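Local coordinates for protein spartin (Homo sapiens, PDB 4U7I) that uses this MIT domain, a three-helix bundle, to bind the ESCRT-III protein IST1, and as a full-length protein transfers lipids and acts as a lipophagy receptor for lipid droplets, at residues 18-23 with 44-49; 26-29 with 35-38; 38-43 with 80-85; 53-58 with 70-75. All coordinates share one frame; numbering follows the deposited sequence.

Contacts 1 to 3 join the three helices of the MIT bundle, 5-29, 33-51 and 63-90; contact 4 fixes the chain between two of them. Contacts 1 and 2 pair helices 5-29 and 33-51, contact 2 nested inside the loop closed by contact 1, centres about 13 Å apart. Contact 3 joins helix 33-51 to helix 63-90, its centre about 7 Å from that of contact 1, where Ile44 packs on Val82, and about 9 Å from that of contact 2, whose Asp28 forms a salt bridge with Arg85 and probably a hydrogen bond with Tyr40. Contact 4, residues 53-58 on helix 63-90, is centred about 28 Å from contact 2. Residues of all four, Lys74 in contact 4, touch the bound IST1 peptide.

Contact 1 (18-23 with 44-49)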
loop_
_atom_site.group_PDB
_atom_site.type_symbol
_atom_site.label_atom_id
_atom_site.label_comp_id
_atom_site.label_asym_id
_atom_site.label_seq_id
_atom_site.Cartn_x
_atom_site.Cartn_y
_atom_site.Cartn_z
ATOM N N PHE A 18 0.455 -3.624 3.641
ATOM C CA PHE A 18 0.702 -2.807 4.833
ATOM C C PHE A 18 1.964 -3.264 5.533
ATOM O O PHE A 18 2.779 -2.450 5.978
ATOM C CB PHE A 18 -0.459 -2.873 5.816
ATOM C CG PHE A 18 -0.255 -2.009 7.016
ATOM C CD1 PHE A 18 -0.634 -0.685 7.000
ATOM C CD2 PHE A 18 0.334 -2.525 8.160
ATOM C CE1 PHE A 18 -0.437 0.122 8.111
ATOM C CE2 PHE A 18 0.541 -1.733 9.266
ATOM C CZ PHE A 18 0.157 -0.409 9.240
ATOM N N LEU A 19 2.115 -4.577 5.647
ATOM C CA LEU A 19 3.297 -5.147 6.283
ATOM C C LEU A 19 4.580 -4.600 5.635
ATOM O O LEU A 19 5.480 -4.103 6.314
ATOM C CB LEU A 19 3.244 -6.677 6.193
ATOM C CG LEU A 19 4.342 -7.473 6.899
ATOM C CD1 LEU A 19 3.815 -8.864 7.232
ATOM C CD2 LEU A 19 5.594 -7.593 6.032
ATOM N N PHE A 20 4.652 -4.665 4.312
ATOM C CA PHE A 20 5.880 -4.254 3.620
ATOM C C PHE A 20 6.056 -2.746 3.541
ATOM O O PHE A 20 7.177 -2.244 3.690
ATOM C CB PHE A 20 5.929 -4.874 2.219
ATOM C CG PHE A 20 6.340 -6.298 2.239
ATOM C CD1 PHE A 20 7.661 -6.632 2.475
ATOM C CD2 PHE A 20 5.412 -7.320 2.092
ATOM C CE1 PHE A 20 8.066 -7.937 2.526
ATOM C CE2 PHE A 20 5.812 -8.642 2.142
ATOM C CZ PHE A 20 7.140 -8.954 2.362
ATOM N N VAL A 21 4.973 -2.003 3.359
ATOM C CA VAL A 21 5.107 -0.552 3.295
ATOM C C VAL A 21 5.496 -0.015 4.675
ATOM O O VAL A 21 6.321 0.891 4.788
ATOM C CB VAL A 21 3.831 0.109 2.782
ATOM C CG1 VAL A 21 3.963 1.615 2.864
ATOM C CG2 VAL A 21 3.587 -0.327 1.344
ATOM N N ASN A 22 4.970 -0.630 5.729
ATOM C CA ASN A 22 5.357 -0.252 7.085
ATOM C C ASN A 22 6.836 -0.544 7.339
ATOM O O ASN A 22 7.543 0.283 7.929
ATOM C CB ASN A 22 4.486 -0.979 8.115
ATOM C CG ASN A 22 4.851 -0.625 9.543
ATOM O OD1 ASN A 22 4.667 0.514 9.975
ATOM N ND2 ASN A 22 5.365 -1.599 10.286
ATOM N N LYS A 23 7.308 -1.718 6.909
ATOM C CA LYS A 23 8.735 -2.029 7.034
ATOM C C LYS A 23 9.554 -1.004 6.250
ATOM O O LYS A 23 10.589 -0.508 6.718
ATOM C CB LYS A 23 9.044 -3.438 6.535
ATOM C CG LYS A 23 8.532 -4.533 7.439
ATOM C CD LYS A 23 8.810 -5.908 6.837
ATOM C CE LYS A 23 10.286 -6.132 6.582
ATOM N NZ LYS A 23 11.047 -6.193 7.860
ATOM N N ILE A 44 4.599 -2.474 -3.374
ATOM C CA ILE A 44 3.978 -2.113 -4.652
ATOM C C ILE A 44 3.361 -3.337 -5.331
ATOM O O ILE A 44 2.248 -3.258 -5.848
ATOM C CB ILE A 44 5.004 -1.426 -5.590
ATOM C CG1 ILE A 44 5.274 -0.009 -5.085
ATOM C CG2 ILE A 44 4.487 -1.380 -7.015
ATOM C CD1 ILE A 44 6.394 0.726 -5.806
ATOM N N GLY A 45 4.059 -4.471 -5.296
ATOM C CA GLY A 45 3.555 -5.687 -5.916
ATOM C C GLY A 45 2.225 -6.101 -5.310
ATOM O O GLY A 45 1.266 -6.418 -6.022
ATOM N N HIS A 46 2.163 -6.096 -3.983
ATOM C CA HIS A 46 0.930 -6.466 -3.298
ATOM C C HIS A 46 -0.167 -5.439 -3.537
ATOM O O HIS A 46 -1.330 -5.814 -3.721
ATOM C CB HIS A 46 1.185 -6.639 -1.805
ATOM C CG HIS A 46 2.186 -7.708 -1.504
ATOM N ND1 HIS A 46 1.943 -9.038 -1.765
ATOM C CD2 HIS A 46 3.438 -7.645 -1.001
ATOM C CE1 HIS A 46 3.002 -9.751 -1.425
ATOM N NE2 HIS A 46 3.925 -8.930 -0.961
ATOM N N LEU A 47 0.183 -4.153 -3.532
ATOM C CA LEU A 47 -0.834 -3.113 -3.737
ATOM C C LEU A 47 -1.459 -3.277 -5.118
ATOM O O LEU A 47 -2.686 -3.242 -5.278
ATOM C CB LEU A 47 -0.246 -1.697 -3.602
ATOM C CG LEU A 47 0.219 -1.326 -2.191
ATOM C CD1 LEU A 47 1.159 -0.150 -2.255
ATOM C CD2 LEU A 47 -0.985 -0.994 -1.330
ATOM N N LEU A 48 -0.607 -3.455 -6.120
ATOM C CA LEU A 48 -1.082 -3.585 -7.493
ATOM C C LEU A 48 -2.057 -4.741 -7.637
ATOM O O LEU A 48 -3.080 -4.618 -8.308
ATOM C CB LEU A 48 0.088 -3.781 -8.457
ATOM C CG LEU A 48 0.951 -2.561 -8.778
ATOM C CD1 LEU A 48 2.186 -3.020 -9.537
ATOM C CD2 LEU A 48 0.172 -1.511 -9.577
ATOM N N ARG A 49 -1.746 -5.862 -6.999
ATOM C CA ARG A 49 -2.604 -7.031 -7.129
ATOM C C ARG A 49 -3.976 -6.789 -6.512
ATOM O O ARG A 49 -4.997 -7.131 -7.106
ATOM C CB ARG A 49 -1.962 -8.249 -6.476
ATOM C CG ARG A 49 -2.804 -9.508 -6.628
ATOM C CD ARG A 49 -2.066 -10.727 -6.119
ATOM N NE ARG A 49 -1.852 -10.666 -4.676
ATOM C CZ ARG A 49 -0.717 -10.280 -4.102
ATOM N NH1 ARG A 49 0.318 -9.916 -4.849
ATOM N NH2 ARG A 49 -0.614 -10.263 -2.780
#
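Phe20 and His46 meet ring to ring where helices 5-29 and 33-51 run antiparallel in the three-helix bundle of the MIT domain. The two planes are nearly parallel, 14° apart, but they are slid so far past each other that little of one ring overlaps the other, and the centroids stand 5.4 Å apart. The nearest atoms are Phe20 CE2 and His46 NE2, 3.6 Å apart, with Phe20 CD2 3.7 Å from His46 CD2. Leu19 CD2, from the same helix, covers one face of the Phe20 ring over its centre.

The apolar part is a looser pair nearer the core, Val21 CG2 to Leu47 CD1 at 4.3 Å. Both residues also pack against helix 63-90, Val21 on Val82 and Leu47 on Met75, and both touch an aromatic side chain of the bound IST1 peptide.

The hydrogen bond beside this ring pair lies within helix 33-51 and helps set the rotation of the imidazole. One turn after His46, a bend at chi3 turns the Arg49 chain back, and Arg49 NH2 donates to His46 ND1 at 3.0 Å, almost straight at 167° and only 3° out of the ring plane.

Contact 2 (26-29 with 35-38)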
loop_
_atom_site.group_PDB
_atom_site.type_symbol
_atom_site.label_atom_id
_atom_site.label_comp_id
_atom_site.label_asym_id
_atom_site.label_seq_id
_atom_site.Cartn_x
_atom_site.Cartn_y
_atom_site.Cartn_z
ATOM N N ASN A 26 9.594 2.234 8.218
ATOM C CA ASN A 26 10.490 2.108 9.368
ATOM C C ASN A 26 11.952 2.256 8.967
ATOM O O ASN A 26 12.718 2.969 9.629
ATOM C CB ASN A 26 10.330 0.751 10.083
ATOM C CG ASN A 26 9.099 0.684 10.958
ATOM O OD1 ASN A 26 8.413 1.684 11.170
ATOM N ND2 ASN A 26 8.817 -0.510 11.488
ATOM N N THR A 27 12.355 1.561 7.904
ATOM C CA THR A 27 13.765 1.579 7.513
ATOM C C THR A 27 14.135 2.908 6.878
ATOM O O THR A 27 15.250 3.402 7.032
ATOM C CB THR A 27 14.112 0.415 6.552
ATOM O OG1 THR A 27 13.195 0.381 5.458
ATOM C CG2 THR A 27 13.977 -0.895 7.312
ATOM N N ASP A 28 13.182 3.490 6.176
ATOM C CA ASP A 28 13.375 4.808 5.581
ATOM C C ASP A 28 13.614 5.864 6.666
ATOM O O ASP A 28 14.527 6.697 6.563
ATOM C CB ASP A 28 12.148 5.156 4.732
ATOM C CG ASP A 28 12.445 6.181 3.657
ATOM O OD1 ASP A 28 13.465 6.882 3.785
ATOM O OD2 ASP A 28 11.648 6.286 2.691
ATOM N N GLU A 29 12.802 5.830 7.719
ATOM C CA GLU A 29 12.961 6.777 8.814
ATOM C C GLU A 29 14.308 6.596 9.502
ATOM O O GLU A 29 14.880 7.553 10.008
ATOM C CB GLU A 29 11.810 6.639 9.825
ATOM C CG GLU A 29 10.487 7.116 9.256
ATOM C CD GLU A 29 9.276 6.560 9.964
ATOM O OE1 GLU A 29 9.449 5.674 10.836
ATOM O OE2 GLU A 29 8.155 7.010 9.640
ATOM N N GLU A 35 17.414 -0.796 2.077
ATOM C CA GLU A 35 16.409 -1.676 2.661
ATOM C C GLU A 35 15.022 -1.152 2.367
ATOM O O GLU A 35 14.113 -1.912 2.025
ATOM C CB GLU A 35 16.596 -1.796 4.171
ATOM C CG GLU A 35 17.043 -3.149 4.651
ATOM C CD GLU A 35 16.996 -3.254 6.159
ATOM O OE1 GLU A 35 17.808 -2.573 6.820
ATOM O OE2 GLU A 35 16.137 -3.998 6.684
ATOM N N ALA A 36 14.856 0.158 2.509
ATOM C CA ALA A 36 13.560 0.761 2.279
ATOM C C ALA A 36 13.085 0.494 0.857
ATOM O O ALA A 36 11.940 0.077 0.654
ATOM C CB ALA A 36 13.615 2.249 2.553
ATOM N N LYS A 37 13.960 0.692 -0.124
ATOM C CA LYS A 37 13.558 0.525 -1.519
ATOM C C LYS A 37 13.085 -0.898 -1.752
ATOM O O LYS A 37 12.121 -1.130 -2.482
ATOM C CB LYS A 37 14.718 0.865 -2.470
ATOM C CG LYS A 37 15.064 2.348 -2.502
ATOM C CD LYS A 37 16.030 2.696 -3.629
ATOM C CE LYS A 37 17.457 2.344 -3.283
ATOM N NZ LYS A 37 18.439 3.046 -4.170
ATOM N N ASN A 38 13.765 -1.843 -1.107
ATOM C CA ASN A 38 13.413 -3.261 -1.200
ATOM C C ASN A 38 11.985 -3.528 -0.733
ATOM O O ASN A 38 11.195 -4.160 -1.432
ATOM C CB ASN A 38 14.373 -4.104 -0.373
ATOM C CG ASN A 38 14.022 -5.578 -0.406
ATOM O OD1 ASN A 38 13.546 -6.090 -1.417
ATOM N ND2 ASN A 38 14.247 -6.266 0.708
#
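Thr27 and Asp28, close to the end of helix 5-29, face Glu35 and Ala36 of helix 33-51 across a narrow gap between the backbones, with the CA atoms of Asp28 and Ala36 5.2 Å apart. The small Ala36 side chain suits this close approach: Ala36 CB lies 3.9 Å from the backbone N of Asp28 and equally far from Asp28 CB.

Thr27 has the most surface buried here, and its two branches do different work. Thr27 OG1 sits between its own backbone N and carbonyl carbon (chi1 51°), which directs it onto the Ala36 backbone, 3.2 Å from Ala36 CA and 3.5 Å from Ala36 CB. Although Ala36 N is also near, the angle is too poor for a bond. The hydroxyl instead turns back to its own helix, where Lys23 O is the stronger acceptor and Gly24 O is a second one for the same proton, so this buried polar atom is satisfied without help from the facing helix.

The methyl Thr27 CG2 lies 3.8 Å from Glu35 OE2. The Thr27 and Glu35 side chains cross at about a right angle, and beyond the methyl Glu35 OE2 is held by the hydroxyl of Tyr39. Residues 30-32 make the turn between the helices, so this close-packed pairing forms the base of the antiparallel helical hairpin that opens the three-helix MIT fold.

Contact 3 (38-43 with 80-85)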
loop_
_atom_site.group_PDB
_atom_site.type_symbol
_atom_site.label_atom_id
_atom_site.label_comp_id
_atom_site.label_asym_id
_atom_site.label_seq_id
_atom_site.Cartn_x
_atom_site.Cartn_y
_atom_site.Cartn_z
ATOM N N ASN A 38 13.765 -1.843 -1.107
ATOM C CA ASN A 38 13.413 -3.261 -1.200
ATOM C C ASN A 38 11.985 -3.528 -0.733
ATOM O O ASN A 38 11.195 -4.160 -1.432
ATOM C CB ASN A 38 14.373 -4.104 -0.373
ATOM C CG ASN A 38 14.022 -5.578 -0.406
ATOM O OD1 ASN A 38 13.546 -6.090 -1.417
ATOM N ND2 ASN A 38 14.247 -6.266 0.708
ATOM N N TYR A 39 11.662 -3.054 0.461
ATOM C CA TYR A 39 10.330 -3.277 1.013
ATOM C C TYR A 39 9.283 -2.535 0.223
ATOM O O TYR A 39 8.196 -3.059 -0.011
ATOM C CB TYR A 39 10.287 -2.874 2.477
ATOM C CG TYR A 39 11.301 -3.623 3.303
ATOM C CD1 TYR A 39 11.520 -4.977 3.110
ATOM C CD2 TYR A 39 12.056 -2.969 4.256
ATOM C CE1 TYR A 39 12.465 -5.655 3.863
ATOM C CE2 TYR A 39 12.989 -3.634 5.015
ATOM C CZ TYR A 39 13.197 -4.971 4.815
ATOM O OH TYR A 39 14.151 -5.607 5.580
ATOM N N TYR A 40 9.601 -1.313 -0.200
ATOM C CA TYR A 40 8.642 -0.540 -0.967
ATOM C C TYR A 40 8.271 -1.275 -2.252
ATOM O O TYR A 40 7.094 -1.324 -2.624
ATOM C CB TYR A 40 9.185 0.858 -1.299
ATOM C CG TYR A 40 9.248 1.850 -0.147
ATOM C CD1 TYR A 40 8.353 1.796 0.920
ATOM C CD2 TYR A 40 10.207 2.859 -0.143
ATOM C CE1 TYR A 40 8.416 2.734 1.959
ATOM C CE2 TYR A 40 10.286 3.777 0.900
ATOM C CZ TYR A 40 9.398 3.710 1.942
ATOM O OH TYR A 40 9.488 4.638 2.965
ATOM N N LYS A 41 9.266 -1.833 -2.941
ATOM C CA LYS A 41 8.980 -2.541 -4.182
ATOM C C LYS A 41 8.117 -3.765 -3.909
ATOM O O LYS A 41 7.231 -4.089 -4.699
ATOM C CB LYS A 41 10.271 -2.939 -4.899
ATOM C CG LYS A 41 10.963 -1.758 -5.567
ATOM C CD LYS A 41 12.191 -2.174 -6.351
ATOM C CE LYS A 41 13.320 -2.545 -5.436
ATOM N N GLN A 42 8.357 -4.445 -2.792
ATOM C CA GLN A 42 7.518 -5.591 -2.468
ATOM C C GLN A 42 6.109 -5.114 -2.170
ATOM O O GLN A 42 5.137 -5.737 -2.593
ATOM C CB GLN A 42 8.082 -6.389 -1.291
ATOM C CG GLN A 42 9.414 -7.025 -1.610
ATOM C CD GLN A 42 9.917 -7.891 -0.491
ATOM O OE1 GLN A 42 9.333 -8.937 -0.194
ATOM N NE2 GLN A 42 11.003 -7.460 0.152
ATOM N N GLY A 43 5.995 -3.987 -1.472
ATOM C CA GLY A 43 4.686 -3.449 -1.151
ATOM C C GLY A 43 3.914 -3.091 -2.414
ATOM O O GLY A 43 2.724 -3.381 -2.525
ATOM N N GLN A 80 0.212 5.349 -4.655
ATOM C CA GLN A 80 0.707 6.639 -5.133
ATOM C C GLN A 80 1.862 7.135 -4.266
ATOM O O GLN A 80 2.911 7.517 -4.778
ATOM C CB GLN A 80 -0.404 7.688 -5.144
ATOM C CG GLN A 80 -1.571 7.353 -6.038
ATOM C CD GLN A 80 -2.717 8.329 -5.847
ATOM O OE1 GLN A 80 -2.531 9.428 -5.317
ATOM N NE2 GLN A 80 -3.911 7.928 -6.267
ATOM N N ASN A 81 1.672 7.116 -2.954
ATOM C CA ASN A 81 2.714 7.596 -2.037
ATOM C C ASN A 81 4.001 6.771 -2.093
ATOM O O ASN A 81 5.100 7.338 -2.085
ATOM C CB ASN A 81 2.192 7.624 -0.603
ATOM C CG ASN A 81 1.055 8.612 -0.423
ATOM O OD1 ASN A 81 0.953 9.591 -1.161
ATOM N ND2 ASN A 81 0.190 8.355 0.548
ATOM N N VAL A 82 3.867 5.446 -2.142
ATOM C CA VAL A 82 5.045 4.568 -2.203
ATOM C C VAL A 82 5.796 4.775 -3.513
ATOM O O VAL A 82 7.036 4.840 -3.544
ATOM C CB VAL A 82 4.665 3.072 -2.062
ATOM C CG1 VAL A 82 5.895 2.181 -2.213
ATOM C CG2 VAL A 82 4.009 2.817 -0.711
ATOM N N ARG A 83 5.056 4.896 -4.608
ATOM C CA ARG A 83 5.709 5.069 -5.898
ATOM C C ARG A 83 6.486 6.386 -5.947
ATOM O O ARG A 83 7.586 6.450 -6.513
ATOM C CB ARG A 83 4.681 4.982 -7.026
ATOM C CG ARG A 83 4.374 3.534 -7.405
ATOM C CD ARG A 83 3.451 3.413 -8.609
ATOM N NE ARG A 83 3.681 2.158 -9.326
ATOM C CZ ARG A 83 2.818 1.604 -10.173
ATOM N NH1 ARG A 83 1.647 2.184 -10.409
ATOM N NH2 ARG A 83 3.128 0.468 -10.784
ATOM N N THR A 84 5.928 7.424 -5.331
ATOM C CA THR A 84 6.616 8.713 -5.264
ATOM C C THR A 84 7.905 8.591 -4.453
ATOM O O THR A 84 8.981 9.007 -4.900
ATOM C CB THR A 84 5.724 9.783 -4.643
ATOM O OG1 THR A 84 4.629 10.046 -5.532
ATOM C CG2 THR A 84 6.511 11.066 -4.402
ATOM N N ARG A 85 7.804 8.015 -3.262
ATOM C CA ARG A 85 8.976 7.896 -2.391
ATOM C C ARG A 85 10.043 7.016 -3.034
ATOM O O ARG A 85 11.245 7.290 -2.942
ATOM C CB ARG A 85 8.578 7.332 -1.024
ATOM C CG ARG A 85 9.736 7.234 -0.039
ATOM C CD ARG A 85 10.356 8.615 0.217
ATOM N NE ARG A 85 11.443 8.542 1.197
ATOM C CZ ARG A 85 12.185 9.582 1.566
ATOM N NH1 ARG A 85 11.961 10.772 1.027
ATOM N NH2 ARG A 85 13.155 9.434 2.464
#
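Tyr40 carries most of this contact, lying between Val82 and Arg85 of the antiparallel helix 63-90. The helices are nearest at Tyr40 and Val82, whose CA atoms are 6.4 Å apart.

Val82 meets the root of the tyrosine. Val82 CG1, set anti to the backbone N (chi1 177°), reaches to 3.7 Å from Tyr40 CB and equally near Tyr40 O, and it also touches the start of the ring, 4.0 Å from Tyr40 CG. This one methyl thus fills the angle between the tyrosine's backbone and its side chain.

Arg85 meets the far end of the ring. Its aliphatic root makes the touch, Arg85 CG lying 3.6 Å from Tyr40 CE2 and 4.0 Å from Tyr40 OH. The guanidinium does not stack on the ring: the planes stand 80° apart, and a bend at chi2 (60°) sends the charged group onward. Both polar ends converge on Asp28 of helix 5-29, whose OD2 forms a salt bridge with Arg85 NE and a probable hydrogen bond with Tyr40 OH. One buried carboxylate oxygen is thereby gripped twice, which would probably favour its charged form.

Around this core, Tyr40 also packs on Leu25 of helix 5-29 and Leu89 of helix 63-90, while Val82 rests on Val21 and Ile44, so all three helices of the bundle come together here.

Contact 4 (53-58 with 70-75); sequences ISSKES and QMQQKM
Gln72 reaches out from helix 63-90 and engages the irregular chain at Ile53 and Ser55 with both ends of its amide. The nitrogen is the more clearly defined end: Gln72 NE2 donates to Ile53 O at 2.8 Å with an angle of 160° at the hydrogen. The donor lies in the carbonyl plane on a lone pair of Ile53 O, and that oxygen is only 4° out of the amide plane, so the two groups lie well matched for bonding. At the other end Ser55 OG donates to Gln72 OE1; the separation of 2.5 Å is very short, and its exact value is doubtful.

Two features put these groups in place. The Gln72 chain is extended beyond CG, which carries the amide clear of its helix, and Ser55 OG lies between its own backbone N and carbonyl carbon (chi1 56°), facing the glutamine. Ile53 CB also lies beside the amide, 3.9 Å from Gln72 NE2.

Farther out, Gln72 NE2 has a second acceptor in Gly50 O, near the end of helix 33-51, while Ser55 O accepts from Arg69 NH1. Ile53 and Gln72 both pack on Ile10 of helix 5-29. One buried amide therefore joins the last turn of helix 33-51, the chain that leaves it and helix 63-90: in this MIT three-helix bundle a side chain of helix 63-90 ties down the connection that leads to it from helix 33-51.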
loop_
_atom_site.group_PDB
_atom_site.type_symbol
_atom_site.label_atom_id
_atom_site.label_comp_id
_atom_site.label_asym_id
_atom_site.label_seq_id
_atom_site.Cartn_x
_atom_site.Cartn_y
_atom_site.Cartn_z
ATOM N N ILE A 53 -8.293 -6.226 -8.703
ATOM C CA ILE A 53 -9.477 -7.079 -8.629
ATOM C C ILE A 53 -10.757 -6.286 -8.909
ATOM O O ILE A 53 -11.038 -5.307 -8.231
ATOM C CB ILE A 53 -9.587 -7.758 -7.247
ATOM C CG1 ILE A 53 -8.293 -8.515 -6.921
ATOM C CG2 ILE A 53 -10.823 -8.651 -7.194
ATOM C CD1 ILE A 53 -7.925 -9.555 -7.953
ATOM N N SER A 54 -11.510 -6.700 -9.925
ATOM C CA SER A 54 -12.778 -6.053 -10.267
ATOM C C SER A 54 -13.707 -6.097 -9.059
ATOM O O SER A 54 -13.881 -7.155 -8.459
ATOM C CB SER A 54 -13.422 -6.739 -11.481
ATOM O OG SER A 54 -14.690 -6.176 -11.795
ATOM N N SER A 55 -14.278 -4.953 -8.679
ATOM C CA SER A 55 -15.067 -4.897 -7.448
ATOM C C SER A 55 -16.312 -4.009 -7.536
ATOM O O SER A 55 -16.900 -3.668 -6.512
ATOM C CB SER A 55 -14.186 -4.427 -6.284
ATOM O OG SER A 55 -13.572 -3.177 -6.567
ATOM N N LYS A 56 -16.716 -3.648 -8.751
ATOM C CA LYS A 56 -17.928 -2.842 -8.950
ATOM C C LYS A 56 -19.012 -3.518 -9.794
ATOM O O LYS A 56 -19.914 -2.846 -10.298
ATOM C CB LYS A 56 -17.566 -1.515 -9.609
ATOM C CG LYS A 56 -16.916 -0.523 -8.690
ATOM C CD LYS A 56 -16.736 0.812 -9.396
ATOM C CE LYS A 56 -16.086 0.638 -10.755
ATOM N NZ LYS A 56 -15.537 1.917 -11.270
ATOM N N GLU A 57 -18.938 -4.832 -9.955
ATOM C CA GLU A 57 -19.905 -5.526 -10.801
ATOM C C GLU A 57 -21.214 -5.822 -10.057
ATOM O O GLU A 57 -21.328 -5.580 -8.853
ATOM C CB GLU A 57 -19.292 -6.809 -11.352
ATOM C CG GLU A 57 -18.019 -6.566 -12.157
ATOM C CD GLU A 57 -17.326 -7.853 -12.558
ATOM O OE1 GLU A 57 -17.986 -8.913 -12.520
ATOM O OE2 GLU A 57 -16.123 -7.805 -12.902
ATOM N N SER A 58 -22.193 -6.345 -10.789
ATOM C CA SER A 58 -23.547 -6.525 -10.274
ATOM C C SER A 58 -23.606 -7.425 -9.044
ATOM O O SER A 58 -24.361 -7.157 -8.111
ATOM C CB SER A 58 -24.460 -7.088 -11.372
ATOM N N GLN A 70 -13.311 -0.426 -0.078
ATOM C CA GLN A 70 -12.653 0.585 0.763
ATOM C C GLN A 70 -11.187 0.219 0.976
ATOM O O GLN A 70 -10.310 1.092 1.056
ATOM C CB GLN A 70 -13.390 0.742 2.096
ATOM C CG GLN A 70 -14.813 1.288 1.911
ATOM C CD GLN A 70 -15.400 1.889 3.169
ATOM O OE1 GLN A 70 -14.792 1.838 4.237
ATOM N NE2 GLN A 70 -16.591 2.473 3.046
ATOM N N MET A 71 -10.912 -1.074 1.052
ATOM C CA MET A 71 -9.527 -1.517 1.114
ATOM C C MET A 71 -8.773 -1.090 -0.134
ATOM O O MET A 71 -7.621 -0.657 -0.060
ATOM C CB MET A 71 -9.450 -3.032 1.274
ATOM C CG MET A 71 -9.796 -3.498 2.665
ATOM S SD MET A 71 -9.493 -5.269 2.828
ATOM C CE MET A 71 -9.879 -5.506 4.558
ATOM N N GLN A 72 -9.421 -1.216 -1.289
ATOM C CA GLN A 72 -8.760 -0.854 -2.530
ATOM C C GLN A 72 -8.558 0.651 -2.618
ATOM O O GLN A 72 -7.558 1.107 -3.179
ATOM C CB GLN A 72 -9.556 -1.351 -3.727
ATOM C CG GLN A 72 -9.549 -2.869 -3.864
ATOM C CD GLN A 72 -10.479 -3.328 -4.965
ATOM O OE1 GLN A 72 -11.625 -2.893 -5.029
ATOM N NE2 GLN A 72 -9.989 -4.195 -5.844
ATOM N N GLN A 73 -9.501 1.417 -2.068
ATOM C CA GLN A 73 -9.345 2.870 -1.985
ATOM C C GLN A 73 -8.056 3.201 -1.254
ATOM O O GLN A 73 -7.239 3.995 -1.734
ATOM C CB GLN A 73 -10.519 3.532 -1.260
ATOM C CG GLN A 73 -10.344 5.038 -1.133
ATOM C CD GLN A 73 -11.579 5.763 -0.648
ATOM O OE1 GLN A 73 -12.662 5.181 -0.517
ATOM N NE2 GLN A 73 -11.427 7.059 -0.392
ATOM N N LYS A 74 -7.882 2.577 -0.095
ATOM C CA LYS A 74 -6.709 2.820 0.739
ATOM C C LYS A 74 -5.444 2.415 0.005
ATOM O O LYS A 74 -4.421 3.105 0.061
ATOM C CB LYS A 74 -6.802 2.048 2.057
ATOM C CG LYS A 74 -7.912 2.502 2.989
ATOM C CD LYS A 74 -7.706 3.934 3.435
ATOM C CE LYS A 74 -8.691 4.302 4.532
ATOM N NZ LYS A 74 -8.673 5.760 4.814
ATOM N N MET A 75 -5.511 1.282 -0.681
ATOM C CA MET A 75 -4.351 0.772 -1.387
ATOM C C MET A 75 -3.951 1.676 -2.544
ATOM O O MET A 75 -2.759 1.865 -2.795
ATOM C CB MET A 75 -4.616 -0.660 -1.863
ATOM C CG MET A 75 -4.584 -1.656 -0.712
ATOM S SD MET A 75 -4.485 -3.375 -1.235
ATOM C CE MET A 75 -6.195 -3.679 -1.629
#